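Local coordinates for chloramphenicol acetyltransferase (Aliivibrio fischeri, PDB 6PXA) that probably transfers an acetyl group from acetyl-CoA to chloramphenicol, as a hexapeptide-repeat acyltransferase that binds taurocholic acid in this crystal, at the interface of chains A and B. Sequence-based numbering; all coordinates share one arbitrary frame. Chains: chain A/B, Chloramphenicol acetyltransferase.

The interface of chains A and B. Residues chain A 103, 107-108; chain B 30, 76, 193, 196-197, 200.
This is an apolar knob-in-pocket interface, in which A:Phe108, on a short helix of a projecting arm, plugs into chain B and helps join two subunits of the trimer. Trimers are usual in this acetyltransferase family. The far end of the A:Phe108 ring does much of the touching. Its CZ points into the face of the B:Tyr30 ring, 3.5 Å above the plane and over the centre. A:Phe108 CZ also meets the rim of B:Phe76 in that ring's plane, 3.5 Å from B:Phe76 CE1. One ring position is thus shared between a face and an edge, which should fix how deep the phenylalanine goes. B:Leu193 comes obliquely onto the rim of the ring, from the side opposite A:Phe103, with its CD1 3.6 Å from A:Phe108 CE1. B:Met200 closes the base of the knob. Its chain starts with CG opposite the backbone N (chi1 -175°), then folds back at chi2 and chi3. This brings B:Met200 CE 3.7 Å from A:Phe108 CB and over a face of the A:Phe103 ring. B:Met200 SD rests 3.5 Å from A:Phe103 CD2. Within chain A, CD1 of A:Phe103 covers the centre of one A:Phe108 face. A:Glu107 lays its aliphatic CG 3.6 Å from B:Tyr30 CE1. The arm, with helix 105-108, reaches over to where the left-handed beta-helix coils of its neighbour meet helices 193-198 and 200-203 of the C-terminal region.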
loop_
_atom_site.group_PDB
_atom_site.type_symbol
_atom_site.label_atom_id
_atom_site.label_comp_id
_atom_site.label_asym_id
_atom_site.label_seq_id
_atom_site.Cartn_x
_atom_site.Cartn_y
_atom_site.Cartn_z
ATOM N N PHE A 103 -13.784 6.375 -23.243
ATOM C CA PHE A 103 -14.596 5.833 -24.330
ATOM C C PHE A 103 -13.729 5.403 -25.515
ATOM O O PHE A 103 -12.892 6.168 -25.993
ATOM C CB PHE A 103 -15.601 6.884 -24.816
ATOM C CG PHE A 103 -16.435 7.503 -23.729
ATOM C CD1 PHE A 103 -17.601 6.881 -23.285
ATOM C CD2 PHE A 103 -16.082 8.731 -23.184
ATOM C CE1 PHE A 103 -18.386 7.452 -22.287
ATOM C CE2 PHE A 103 -16.859 9.317 -22.192
ATOM C CZ PHE A 103 -18.020 8.674 -21.743
ATOM N N GLU A 107 -16.346 1.594 -29.863
ATOM C CA GLU A 107 -17.558 1.433 -29.081
ATOM C C GLU A 107 -18.434 2.673 -29.071
ATOM O O GLU A 107 -19.651 2.545 -28.960
ATOM C CB GLU A 107 -17.202 1.061 -27.634
ATOM C CG GLU A 107 -18.149 0.109 -26.945
ATOM C CD GLU A 107 -18.368 -1.185 -27.715
ATOM O OE1 GLU A 107 -17.362 -1.814 -28.116
ATOM O OE2 GLU A 107 -19.547 -1.566 -27.918
ATOM N N PHE A 108 -17.856 3.873 -29.174
ATOM C CA PHE A 108 -18.657 5.082 -29.033
ATOM C C PHE A 108 -18.556 6.047 -30.211
ATOM O O PHE A 108 -19.080 7.163 -30.119
ATOM C CB PHE A 108 -18.298 5.794 -27.728
ATOM C CG PHE A 108 -18.806 5.068 -26.510
ATOM C CD1 PHE A 108 -20.087 5.304 -26.038
ATOM C CD2 PHE A 108 -18.018 4.119 -25.869
ATOM C CE1 PHE A 108 -20.577 4.615 -24.933
ATOM C CE2 PHE A 108 -18.488 3.431 -24.763
ATOM C CZ PHE A 108 -19.775 3.679 -24.292
ATOM N N TYR B 30 -20.014 -1.132 -19.216
ATOM C CA TYR B 30 -18.763 -0.509 -19.662
ATOM C C TYR B 30 -17.698 -0.417 -18.573
ATOM O O TYR B 30 -16.511 -0.359 -18.889
ATOM C CB TYR B 30 -19.056 0.864 -20.290
ATOM C CG TYR B 30 -19.898 0.719 -21.559
ATOM C CD1 TYR B 30 -19.327 0.252 -22.732
ATOM C CD2 TYR B 30 -21.250 1.011 -21.564
ATOM C CE1 TYR B 30 -20.068 0.088 -23.878
ATOM C CE2 TYR B 30 -22.020 0.855 -22.718
ATOM C CZ TYR B 30 -21.420 0.392 -23.872
ATOM O OH TYR B 30 -22.165 0.227 -25.023
ATOM N N PHE B 76 -19.758 2.949 -16.414
ATOM C CA PHE B 76 -18.740 3.878 -16.884
ATOM C C PHE B 76 -17.681 4.149 -15.822
ATOM O O PHE B 76 -17.150 5.264 -15.728
ATOM C CB PHE B 76 -19.385 5.177 -17.345
ATOM C CG PHE B 76 -20.203 5.025 -18.598
ATOM C CD1 PHE B 76 -19.602 4.679 -19.786
ATOM C CD2 PHE B 76 -21.580 5.196 -18.582
ATOM C CE1 PHE B 76 -20.355 4.531 -20.954
ATOM C CE2 PHE B 76 -22.333 5.056 -19.753
ATOM C CZ PHE B 76 -21.717 4.718 -20.930
ATOM N N LEU B 193 -27.901 4.430 -25.705
ATOM C CA LEU B 193 -26.511 4.467 -26.147
ATOM C C LEU B 193 -26.314 5.435 -27.307
ATOM O O LEU B 193 -25.283 6.107 -27.388
ATOM C CB LEU B 193 -26.047 3.065 -26.531
ATOM C CG LEU B 193 -24.776 2.937 -27.370
ATOM C CD1 LEU B 193 -23.524 3.441 -26.614
ATOM C CD2 LEU B 193 -24.598 1.491 -27.810
ATOM N N ILE B 196 -25.689 8.940 -26.001
ATOM C CA ILE B 196 -24.332 9.098 -25.490
ATOM C C ILE B 196 -23.354 9.222 -26.644
ATOM O O ILE B 196 -22.467 10.083 -26.634
ATOM C CB ILE B 196 -23.977 7.928 -24.560
ATOM C CG1 ILE B 196 -24.958 7.902 -23.381
ATOM C CG2 ILE B 196 -22.512 8.046 -24.066
ATOM C CD1 ILE B 196 -24.756 6.778 -22.391
ATOM N N LYS B 197 -23.495 8.364 -27.653
ATOM C CA LYS B 197 -22.699 8.507 -28.863
ATOM C C LYS B 197 -22.878 9.893 -29.475
ATOM O O LYS B 197 -21.892 10.579 -29.772
ATOM C CB LYS B 197 -23.070 7.404 -29.854
ATOM C CG LYS B 197 -22.769 6.016 -29.309
ATOM C CD LYS B 197 -23.034 4.933 -30.341
ATOM C CE LYS B 197 -22.114 5.072 -31.535
ATOM N NZ LYS B 197 -22.223 3.911 -32.459
ATOM N N MET B 200 -21.020 12.579 -27.610
ATOM C CA MET B 200 -19.656 12.252 -27.222
ATOM C C MET B 200 -18.712 13.452 -27.334
ATOM O O MET B 200 -17.783 13.585 -26.528
ATOM C CB MET B 200 -19.156 11.081 -28.063
ATOM C CG MET B 200 -17.785 10.588 -27.654
ATOM S SD MET B 200 -17.698 10.163 -25.905
ATOM C CE MET B 200 -19.001 8.927 -25.834
#